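NADPH Quinone Oxidoreductase (Streptococcus mutans, PDB 4F8Y) probably catalyses the two-electron reduction of quinones such as menadione by NADPH, using a bound FAD in each active site of a flavodoxin-like dimer. Local coordinates at residues His128-Ser132 / Phe133-Phe137; Ser34-Leu38 / Tyr39-Phe43. All blocks are in the same frame, centred on the assembly; numbering follows the deposited sequence.

Interaction 1: His128-Ser132 / Phe133-Phe137. With FAD (flavin-adenine dinucleotide), chain E; VK3 (menadione), chain H.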
ATOM      1  N   HIS A 128     -10.968  -6.962  -8.124  1.00 17.76           N
ATOM      2  CA  HIS A 128     -11.342  -5.543  -8.174  1.00 16.42           C
ATOM      3  C   HIS A 128     -12.519  -5.300  -9.134  1.00 17.44           C
ATOM      4  O   HIS A 128     -12.971  -6.222  -9.810  1.00 17.77           O
ATOM      5  CB  HIS A 128     -10.141  -4.660  -8.533  1.00 14.69           C
ATOM      6  CG  HIS A 128      -9.525  -4.981  -9.860  1.00 16.28           C
ATOM      7  ND1 HIS A 128     -10.046  -4.525 -11.054  1.00 14.68           N
ATOM      8  CD2 HIS A 128      -8.429  -5.708 -10.181  1.00 15.18           C
ATOM      9  CE1 HIS A 128      -9.300  -4.964 -12.052  1.00 15.58           C
ATOM     10  NE2 HIS A 128      -8.311  -5.682 -11.551  1.00 15.63           N
ATOM     11  N   ASN A 129     -13.006  -4.061  -9.184  1.00 17.66           N
ATOM     12  CA  ASN A 129     -14.186  -3.703  -9.981  1.00 17.89           C
ATOM     13  C   ASN A 129     -13.903  -2.981 -11.301  1.00 18.06           C
ATOM     14  O   ASN A 129     -14.835  -2.528 -11.971  1.00 18.18           O
ATOM     15  CB  ASN A 129     -15.120  -2.827  -9.153  1.00 19.96           C
ATOM     16  CG  ASN A 129     -15.906  -3.609  -8.161  1.00 19.76           C
ATOM     17  OD1 ASN A 129     -16.311  -4.739  -8.435  1.00 25.18           O
ATOM     18  ND2 ASN A 129     -16.141  -3.022  -6.997  1.00 20.11           N
ATOM     19  N   THR A 130     -12.627  -2.876 -11.666  1.00 18.51           N
ATOM     20  CA  THR A 130     -12.194  -2.156 -12.866  1.00 18.23           C
ATOM     21  C   THR A 130     -12.132  -3.100 -14.071  1.00 19.85           C
ATOM     22  O   THR A 130     -11.742  -4.262 -13.926  1.00 19.67           O
ATOM     23  CB  THR A 130     -10.812  -1.486 -12.628  1.00 17.10           C
ATOM     24  OG1 THR A 130     -10.867  -0.691 -11.439  1.00 18.37           O
ATOM     25  CG2 THR A 130     -10.410  -0.594 -13.789  1.00 16.07           C
ATOM     26  N   PRO A 131     -12.544  -2.611 -15.262  1.00 21.12           N
ATOM     27  CA  PRO A 131     -12.464  -3.387 -16.510  1.00 20.16           C
ATOM     28  C   PRO A 131     -11.042  -3.838 -16.846  1.00 18.09           C
ATOM     29  O   PRO A 131     -10.092  -3.119 -16.589  1.00 17.41           O
ATOM     30  CB  PRO A 131     -12.975  -2.400 -17.566  1.00 19.19           C
ATOM     31  CG  PRO A 131     -13.897  -1.503 -16.819  1.00 17.92           C
ATOM     32  CD  PRO A 131     -13.289  -1.351 -15.448  1.00 17.03           C
ATOM     33  N   SER A 132     -10.905  -5.022 -17.426  1.00 19.20           N
ATOM     34  CA  SER A 132      -9.580  -5.584 -17.677  1.00 21.22           C
ATOM     35  C   SER A 132      -8.794  -4.812 -18.732  1.00 20.98           C
ATOM     36  O   SER A 132      -7.559  -4.837 -18.734  1.00 20.86           O
ATOM     37  CB  SER A 132      -9.685  -7.053 -18.086  1.00 21.44           C
ATOM     38  OG  SER A 132     -10.518  -7.186 -19.222  1.00 28.91           O
ATOM     39  N   PHE A 133      -9.503  -4.137 -19.631  1.00 22.32           N
ATOM     40  CA  PHE A 133      -8.823  -3.383 -20.681  1.00 22.46           C
ATOM     41  C   PHE A 133      -8.026  -2.234 -20.079  1.00 23.37           C
ATOM     42  O   PHE A 133      -7.018  -1.795 -20.645  1.00 25.23           O
ATOM     43  CB  PHE A 133      -9.799  -2.888 -21.760  1.00 23.05           C
ATOM     44  CG  PHE A 133     -10.664  -1.728 -21.332  1.00 23.67           C
ATOM     45  CD1 PHE A 133     -11.996  -1.921 -21.009  1.00 22.88           C
ATOM     46  CD2 PHE A 133     -10.153  -0.440 -21.284  1.00 23.01           C
ATOM     47  CE1 PHE A 133     -12.792  -0.853 -20.628  1.00 24.01           C
ATOM     48  CE2 PHE A 133     -10.945   0.627 -20.903  1.00 22.83           C
ATOM     49  CZ  PHE A 133     -12.263   0.420 -20.572  1.00 22.68           C
ATOM     50  N   ALA A 134      -8.467  -1.770 -18.912  1.00 22.30           N
ATOM     51  CA  ALA A 134      -7.867  -0.615 -18.261  1.00 20.34           C
ATOM     52  C   ALA A 134      -6.577  -0.990 -17.549  1.00 21.00           C
ATOM     53  O   ALA A 134      -5.808  -0.120 -17.150  1.00 22.50           O
ATOM     54  CB  ALA A 134      -8.846   0.000 -17.283  1.00 19.19           C
ATOM     55  N   MET A 135      -6.340  -2.289 -17.404  1.00 21.31           N
ATOM     56  CA  MET A 135      -5.226  -2.779 -16.594  1.00 19.46           C
ATOM     57  C   MET A 135      -3.837  -2.320 -17.061  1.00 21.67           C
ATOM     58  O   MET A 135      -3.004  -1.946 -16.238  1.00 20.66           O
ATOM     59  CB  MET A 135      -5.292  -4.299 -16.463  1.00 19.60           C
ATOM     60  CG  MET A 135      -6.508  -4.807 -15.693  1.00 20.17           C
ATOM     61  SD  MET A 135      -6.644  -4.134 -14.020  1.00 22.51           S
ATOM     62  CE  MET A 135      -7.826  -2.817 -14.288  1.00 17.54           C
ATOM     63  N   PRO A 136      -3.574  -2.356 -18.380  1.00 22.31           N
ATOM     64  CA  PRO A 136      -2.282  -1.832 -18.843  1.00 23.06           C
ATOM     65  C   PRO A 136      -2.068  -0.337 -18.539  1.00 21.93           C
ATOM     66  O   PRO A 136      -0.954   0.158 -18.706  1.00 24.72           O
ATOM     67  CB  PRO A 136      -2.338  -2.061 -20.362  1.00 22.50           C
ATOM     68  CG  PRO A 136      -3.279  -3.198 -20.538  1.00 20.96           C
ATOM     69  CD  PRO A 136      -4.307  -3.057 -19.452  1.00 21.11           C
ATOM     70  N   PHE A 137      -3.102   0.363 -18.085  1.00 23.08           N
ATOM     71  CA  PHE A 137      -3.054   1.825 -18.031  1.00 21.39           C
ATOM     72  C   PHE A 137      -3.119   2.403 -16.624  1.00 21.35           C
ATOM     73  O   PHE A 137      -2.616   3.497 -16.371  1.00 21.04           O
ATOM     74  CB  PHE A 137      -4.167   2.424 -18.897  1.00 21.80           C
ATOM     75  CG  PHE A 137      -4.048   2.070 -20.345  1.00 23.95           C
ATOM     76  CD1 PHE A 137      -3.110   2.702 -21.149  1.00 24.76           C
ATOM     77  CD2 PHE A 137      -4.858   1.097 -20.903  1.00 21.96           C
ATOM     78  CE1 PHE A 137      -2.988   2.378 -22.482  1.00 23.12           C
ATOM     79  CE2 PHE A 137      -4.743   0.770 -22.233  1.00 23.55           C
ATOM     80  CZ  PHE A 137      -3.805   1.412 -23.028  1.00 25.19           C
TER
HETATM   81  PA  FAD E 201     -17.220  -9.533  -1.414  1.00 16.96           P
HETATM   82  O1A FAD E 201     -17.986  -8.121  -1.061  1.00 21.09           O
HETATM   83  O2A FAD E 201     -16.925 -10.260  -0.182  1.00 17.98           O
HETATM   84  O5B FAD E 201     -18.147 -10.440  -2.406  1.00 23.89           O
HETATM   85  C5B FAD E 201     -18.361  -9.990  -3.716  1.00 24.47           C
HETATM   86  C4B FAD E 201     -19.424 -10.782  -4.459  1.00 23.72           C
HETATM   87  O4B FAD E 201     -19.155 -12.211  -4.652  1.00 22.02           O
HETATM   88  C3B FAD E 201     -20.858 -10.802  -3.788  1.00 24.43           C
HETATM   89  O3B FAD E 201     -21.974 -10.434  -4.546  1.00 28.63           O
HETATM   90  C2B FAD E 201     -20.867 -12.134  -3.064  1.00 24.44           C
HETATM   91  O2B FAD E 201     -22.079 -12.567  -2.509  1.00 29.53           O
HETATM   92  C1B FAD E 201     -20.191 -12.960  -4.086  1.00 23.76           C
HETATM   93  N9A FAD E 201     -19.718 -14.267  -3.636  1.00 22.60           N
HETATM   94  C8A FAD E 201     -19.241 -14.598  -2.432  1.00 22.03           C
HETATM   95  N7A FAD E 201     -18.892 -15.937  -2.465  1.00 21.59           N
HETATM   96  C5A FAD E 201     -19.165 -16.415  -3.725  1.00 22.01           C
HETATM   97  C6A FAD E 201     -19.016 -17.654  -4.298  1.00 24.26           C
HETATM   98  N6A FAD E 201     -18.473 -18.755  -3.517  1.00 22.91           N
HETATM   99  N1A FAD E 201     -19.374 -17.854  -5.573  1.00 25.32           N
HETATM  100  C2A FAD E 201     -19.887 -16.835  -6.307  1.00 22.30           C
HETATM  101  N3A FAD E 201     -20.033 -15.609  -5.735  1.00 23.75           N
HETATM  102  C4A FAD E 201     -19.672 -15.407  -4.453  1.00 21.62           C
HETATM  103  N1  FAD E 201     -11.917  -1.848  -6.805  1.00 18.32           N
HETATM  104  C2  FAD E 201     -11.590  -1.029  -8.063  1.00 19.09           C
HETATM  105  O2  FAD E 201     -11.536  -1.745  -9.253  1.00 20.35           O
HETATM  106  N3  FAD E 201     -10.359  -0.114  -7.824  1.00 20.98           N
HETATM  107  C4  FAD E 201     -10.153   0.655  -6.449  1.00 17.89           C
HETATM  108  O4  FAD E 201      -8.842   1.060  -6.234  1.00 17.79           O
HETATM  109  C4X FAD E 201     -10.748  -0.084  -5.230  1.00 18.53           C
HETATM  110  N5  FAD E 201     -10.620   0.443  -3.875  1.00 15.72           N
HETATM  111  C5X FAD E 201     -11.372  -0.113  -2.767  1.00 18.10           C
HETATM  112  C6  FAD E 201     -11.106   0.407  -1.476  1.00 17.20           C
HETATM  113  C7  FAD E 201     -11.784  -0.093  -0.400  1.00 17.16           C
HETATM  114  C7M FAD E 201     -11.493   0.453   0.995  1.00 15.51           C
HETATM  115  C8  FAD E 201     -12.698  -1.073  -0.575  1.00 18.19           C
HETATM  116  C8M FAD E 201     -13.454  -1.639   0.624  1.00 18.61           C
HETATM  117  C9  FAD E 201     -12.952  -1.572  -1.826  1.00 18.25           C
HETATM  118  C9A FAD E 201     -12.258  -1.059  -2.943  1.00 19.01           C
HETATM  119  N10 FAD E 201     -12.541  -1.613  -4.248  1.00 17.52           N
HETATM  120  C10 FAD E 201     -11.842  -1.155  -5.456  1.00 17.92           C
HETATM  121  C1' FAD E 201     -13.396  -2.774  -4.372  1.00 19.69           C
HETATM  122  C2' FAD E 201     -12.752  -4.136  -4.112  1.00 18.50           C
HETATM  123  O2' FAD E 201     -11.607  -4.433  -4.873  1.00 13.93           O
HETATM  124  C3' FAD E 201     -13.780  -5.248  -4.080  1.00 17.69           C
HETATM  125  O3' FAD E 201     -14.802  -5.031  -3.152  1.00 17.56           O
HETATM  126  C4' FAD E 201     -13.103  -6.590  -3.885  1.00 16.96           C
HETATM  127  O4' FAD E 201     -11.984  -6.791  -4.689  1.00 16.77           O
HETATM  128  C5' FAD E 201     -14.055  -7.761  -3.969  1.00 18.05           C
HETATM  129  O5' FAD E 201     -13.578  -8.873  -3.290  1.00 18.41           O
HETATM  130  P   FAD E 201     -14.309  -9.183  -1.857  1.00 18.57           P
HETATM  131  O1P FAD E 201     -13.728 -10.607  -1.271  1.00 15.67           O
HETATM  132  O2P FAD E 201     -14.075  -8.076  -0.931  1.00 17.02           O
HETATM  133  O3P FAD E 201     -15.891  -9.201  -2.325  1.00 21.61           O
HETATM  134  C1K VK3 H 202     -12.977   2.779  -4.850  1.00 22.78           C
HETATM  135  O1K VK3 H 202     -13.032   3.021  -3.472  1.00 24.44           O
HETATM  136  C2K VK3 H 202     -12.043   3.573  -5.701  1.00 24.08           C
HETATM  137  C3K VK3 H 202     -11.993   3.351  -7.066  1.00 26.01           C
HETATM  138  C4K VK3 H 202     -12.830   2.364  -7.652  1.00 27.60           C
HETATM  139  O4K VK3 H 202     -12.772   2.166  -9.046  1.00 32.94           O
HETATM  140  C5K VK3 H 202     -13.729   1.596  -6.828  1.00 26.91           C
HETATM  141  C6K VK3 H 202     -14.575   0.604  -7.390  1.00 28.71           C
HETATM  142  C7K VK3 H 202     -15.425  -0.121  -6.594  1.00 26.18           C
HETATM  143  C8K VK3 H 202     -15.473   0.123  -5.126  1.00 22.36           C
HETATM  144  C9K VK3 H 202     -14.660   1.080  -4.588  1.00 23.86           C
HETATM  145  C10 VK3 H 202     -13.777   1.830  -5.405  1.00 23.65           C
HETATM  146  C11 VK3 H 202     -11.054   4.172  -7.951  1.00 24.90           C

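Interaction 2: Ser34-Leu38 / Tyr39-Phe43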
ATOM      1  N   SER A  34       1.577 -23.636   3.946  1.00 14.86           N
ATOM      2  CA  SER A  34       1.227 -22.877   5.143  1.00 16.03           C
ATOM      3  C   SER A  34       0.523 -21.549   4.800  1.00 17.21           C
ATOM      4  O   SER A  34       0.973 -20.786   3.937  1.00 17.14           O
ATOM      5  CB  SER A  34       2.452 -22.665   6.042  1.00 16.83           C
ATOM      6  OG  SER A  34       3.128 -21.458   5.738  1.00 22.83           O
ATOM      7  N   THR A  35      -0.602 -21.304   5.467  1.00 15.60           N
ATOM      8  CA  THR A  35      -1.401 -20.108   5.225  1.00 15.97           C
ATOM      9  C   THR A  35      -1.153 -19.047   6.307  1.00 15.84           C
ATOM     10  O   THR A  35      -1.187 -19.333   7.512  1.00 14.47           O
ATOM     11  CB  THR A  35      -2.919 -20.438   5.140  1.00 14.86           C
ATOM     12  OG1 THR A  35      -3.171 -21.328   4.040  1.00 12.22           O
ATOM     13  CG2 THR A  35      -3.739 -19.162   4.958  1.00 11.89           C
ATOM     14  N   LEU A  36      -0.885 -17.826   5.864  1.00 13.03           N
ATOM     15  CA  LEU A  36      -0.727 -16.701   6.764  1.00 13.53           C
ATOM     16  C   LEU A  36      -1.914 -15.745   6.577  1.00 13.91           C
ATOM     17  O   LEU A  36      -1.969 -14.949   5.633  1.00 13.89           O
ATOM     18  CB  LEU A  36       0.610 -16.003   6.506  1.00 11.91           C
ATOM     19  CG  LEU A  36       0.864 -14.722   7.279  1.00 10.41           C
ATOM     20  CD1 LEU A  36       0.731 -14.981   8.768  1.00 12.24           C
ATOM     21  CD2 LEU A  36       2.234 -14.162   6.907  1.00 12.92           C
ATOM     22  N   ASP A  37      -2.888 -15.863   7.468  1.00 12.40           N
ATOM     23  CA  ASP A  37      -4.032 -14.971   7.477  1.00 12.95           C
ATOM     24  C   ASP A  37      -3.634 -13.731   8.286  1.00 14.53           C
ATOM     25  O   ASP A  37      -3.664 -13.740   9.527  1.00 14.36           O
ATOM     26  CB  ASP A  37      -5.231 -15.699   8.093  1.00 12.73           C
ATOM     27  CG  ASP A  37      -6.539 -14.945   7.929  1.00 12.98           C
ATOM     28  OD1 ASP A  37      -6.534 -13.702   7.875  1.00 13.46           O
ATOM     29  OD2 ASP A  37      -7.590 -15.605   7.882  1.00 15.49           O
ATOM     30  N   LEU A  38      -3.222 -12.676   7.586  1.00 14.57           N
ATOM     31  CA  LEU A  38      -2.741 -11.472   8.261  1.00 14.58           C
ATOM     32  C   LEU A  38      -3.796 -10.898   9.223  1.00 14.58           C
ATOM     33  O   LEU A  38      -3.464 -10.429  10.317  1.00 13.85           O
ATOM     34  CB  LEU A  38      -2.290 -10.418   7.239  1.00 12.98           C
ATOM     35  CG  LEU A  38      -1.134 -10.807   6.320  1.00 11.14           C
ATOM     36  CD1 LEU A  38      -0.862  -9.702   5.317  1.00 11.34           C
ATOM     37  CD2 LEU A  38       0.105 -11.139   7.126  1.00 11.04           C
ATOM     38  N   TYR A  39      -5.065 -10.950   8.820  1.00 14.38           N
ATOM     39  CA  TYR A  39      -6.152 -10.427   9.649  1.00 13.84           C
ATOM     40  C   TYR A  39      -6.417 -11.290  10.882  1.00 14.29           C
ATOM     41  O   TYR A  39      -6.644 -10.775  11.978  1.00 15.84           O
ATOM     42  CB  TYR A  39      -7.432 -10.251   8.819  1.00 13.58           C
ATOM     43  CG  TYR A  39      -7.555  -8.879   8.185  1.00 13.39           C
ATOM     44  CD1 TYR A  39      -8.154  -7.835   8.874  1.00 14.74           C
ATOM     45  CD2 TYR A  39      -7.064  -8.626   6.908  1.00 11.66           C
ATOM     46  CE1 TYR A  39      -8.265  -6.577   8.314  1.00 13.86           C
ATOM     47  CE2 TYR A  39      -7.175  -7.375   6.335  1.00 12.48           C
ATOM     48  CZ  TYR A  39      -7.776  -6.349   7.047  1.00 14.03           C
ATOM     49  OH  TYR A  39      -7.898  -5.087   6.499  1.00 13.18           O
ATOM     50  N   ALA A  40      -6.392 -12.603  10.694  1.00 14.84           N
ATOM     51  CA  ALA A  40      -6.522 -13.556  11.793  1.00 16.15           C
ATOM     52  C   ALA A  40      -5.324 -13.500  12.735  1.00 15.64           C
ATOM     53  O   ALA A  40      -5.451 -13.823  13.915  1.00 16.04           O
ATOM     54  CB  ALA A  40      -6.706 -14.970  11.252  1.00 14.68           C
ATOM     55  N   GLU A  41      -4.168 -13.089  12.208  1.00 15.68           N
ATOM     56  CA  GLU A  41      -2.939 -12.956  12.995  1.00 16.34           C
ATOM     57  C   GLU A  41      -2.899 -11.649  13.778  1.00 17.12           C
ATOM     58  O   GLU A  41      -2.018 -11.454  14.619  1.00 16.74           O
ATOM     59  CB  GLU A  41      -1.708 -13.040  12.085  1.00 15.98           C
ATOM     60  CG  GLU A  41      -1.495 -14.417  11.472  1.00 18.84           C
ATOM     61  CD  GLU A  41      -0.517 -15.263  12.259  1.00 17.87           C
ATOM     62  OE1 GLU A  41       0.675 -14.913  12.265  1.00 20.03           O
ATOM     63  OE2 GLU A  41      -0.928 -16.279  12.859  1.00 20.87           O
ATOM     64  N   HIS A  42      -3.862 -10.769  13.506  1.00 15.37           N
ATOM     65  CA  HIS A  42      -3.876  -9.415  14.060  1.00 14.88           C
ATOM     66  C   HIS A  42      -2.553  -8.719  13.739  1.00 16.60           C
ATOM     67  O   HIS A  42      -1.992  -7.995  14.577  1.00 16.90           O
ATOM     68  CB  HIS A  42      -4.101  -9.415  15.577  1.00 16.38           C
ATOM     69  CG  HIS A  42      -4.963 -10.537  16.073  1.00 19.60           C
ATOM     70  ND1 HIS A  42      -6.308 -10.633  15.781  1.00 17.82           N
ATOM     71  CD2 HIS A  42      -4.672 -11.599  16.864  1.00 17.43           C
ATOM     72  CE1 HIS A  42      -6.803 -11.715  16.357  1.00 16.81           C
ATOM     73  NE2 HIS A  42      -5.834 -12.316  17.024  1.00 19.49           N
ATOM     74  N   PHE A  43      -2.054  -8.947  12.525  1.00 14.82           N
ATOM     75  CA  PHE A  43      -0.777  -8.388  12.095  1.00 14.30           C
ATOM     76  C   PHE A  43      -0.751  -6.866  12.238  1.00 15.28           C
ATOM     77  O   PHE A  43      -1.671  -6.165  11.799  1.00 14.29           O
ATOM     78  CB  PHE A  43      -0.453  -8.798  10.656  1.00 13.58           C
ATOM     79  CG  PHE A  43       0.935  -8.424  10.218  1.00 12.60           C
ATOM     80  CD1 PHE A  43       2.026  -9.167  10.626  1.00 14.87           C
ATOM     81  CD2 PHE A  43       1.149  -7.333   9.390  1.00 12.66           C
ATOM     82  CE1 PHE A  43       3.316  -8.819  10.226  1.00 14.22           C
ATOM     83  CE2 PHE A  43       2.425  -6.979   8.989  1.00 12.22           C
ATOM     84  CZ  PHE A  43       3.511  -7.724   9.405  1.00 12.94           C
TER
HETATM   85  O   HOH W   1      -6.164 -11.800   6.209  1.00 11.61           O
HETATM   86  O   HOH W   2      -2.597 -17.403  10.117  1.00 17.38           O

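Interaction 1: His128-Ser132 / Phe133-Phe137
Met135 folds back on the chain that precedes it and brings its sulfur to the His128 ring, with SD 3.4 Å from His128 NE2. This sulfur-aromatic approach is oblique, SD lying 4.1 Å from the ring centroid and 60° off its normal. Bends at chi2 (-57°) and chi3 carry the terminal methyl round to the other neighbours: Met135 CE sits 3.4 Å from Thr130 CG2, a tight carbon pair, and close to Pro131 O as well. The other apolar pair runs side by side, Pro131 CB resting 3.4 Å from Phe133 CE1.

Backbone hydrogen bonds make the short 3-10 turn. Ala134 N donates to Pro131 O and Met135 N to Ser132 O, each three residues back.

At the other end polar bonds order the loop and hold the flavin. Thr130 N donates to His128 ND1 (3.1 Å) within 3° of the ring plane, which limits rotation of the imidazole. The bonds to the flavin itself are the two that FAD O2 accepts, from Asn129 N at 2.7 Å and from Thr130 OG1 at 2.5 Å, so this carbonyl is gripped by backbone and side chain together. Nearby, Asn129 ND2 approaches menadione C7K to 3.0 Å while hydrogen-bonding Glu167. Tyr141 meets the His128 ring edge-to-face and hydrogen-bonds to Thr130 OG1.

The segment leaves the carboxyl end of strand 120-127, where a flavodoxin-like fold holds its flavin, and lies in the loop leading to helix 143-150; Met135 O accepts a bond from Lys143 at the start of that helix.

Interaction 2: Ser34-Leu38 / Tyr39-Phe43
Tyr39 begins the turn beside Asp37, and a water bridges the two by donating to Asp37 OD1 and accepting from Tyr39 N. The Tyr39 hydroxyl is hydrogen-bonded to Leu47 O of the second subunit.

Ala40 N then donates to Asp37 OD1 at 3.0 Å with a nearly straight N-H angle of 166°, although it meets the oxygen from well above the carboxylate plane. With CG anti to the backbone N (chi1 -170°), the Asp37 carboxylate swings forward over the turn, and Ala40 CB packs 3.3 Å from Asp37 CG.

Glu41 N bonds to Asp37 O at 2.8 Å and more weakly to Leu38 O. Its side chain bends at chi2 and crosses Leu36 at about a right angle, placing Glu41 CG 3.5 Å from Leu36 CD1. Beyond this apolar contact, OE1 forms a salt bridge with Lys66 and a hydrogen bond with Tyr67, an environment that would probably favour the ionised carboxylate.

His42 N closes the type I beta turn on Tyr39 O, and the His42 ring has Ala40 O 3.4 Å above its plane, over the centre.

Phe43 N returns to Leu38 O at 3.0 Å. Leu38 CD2 lies over one face of the Phe43 ring, 4.2 Å from Phe43 CG, as the two side chains run the same way.

By accepting the Ala40 N-H, the Asp37 side chain thus ties the strand end to the type I turn Tyr39-His42, at edge strand 32-37 of the flavodoxin-like parallel sheet.

Interaction 2 comes first along the chain: it spans the carboxyl end of strand 32-37, and interaction 1 starts just after that of strand 120-127. Both strands belong to the same five-stranded parallel sheet, of order 2-1-3-4-5: 32-37 is an outermost strand, while 120-127 lies between 76-82 and 155-163. Strands 2-7 and 76-82 separate them, the centres of the two contacts are 28 Å apart, and their nearest atoms remain about 15 Å apart without touching. Their roles differ accordingly. His128, Asn129 and Thr130 of interaction 1 meet the flavin, and Asn129 also approaches menadione, whereas 34-43 meets the second subunit through Tyr39, whose side chain is about 9 Å from a bound FAD.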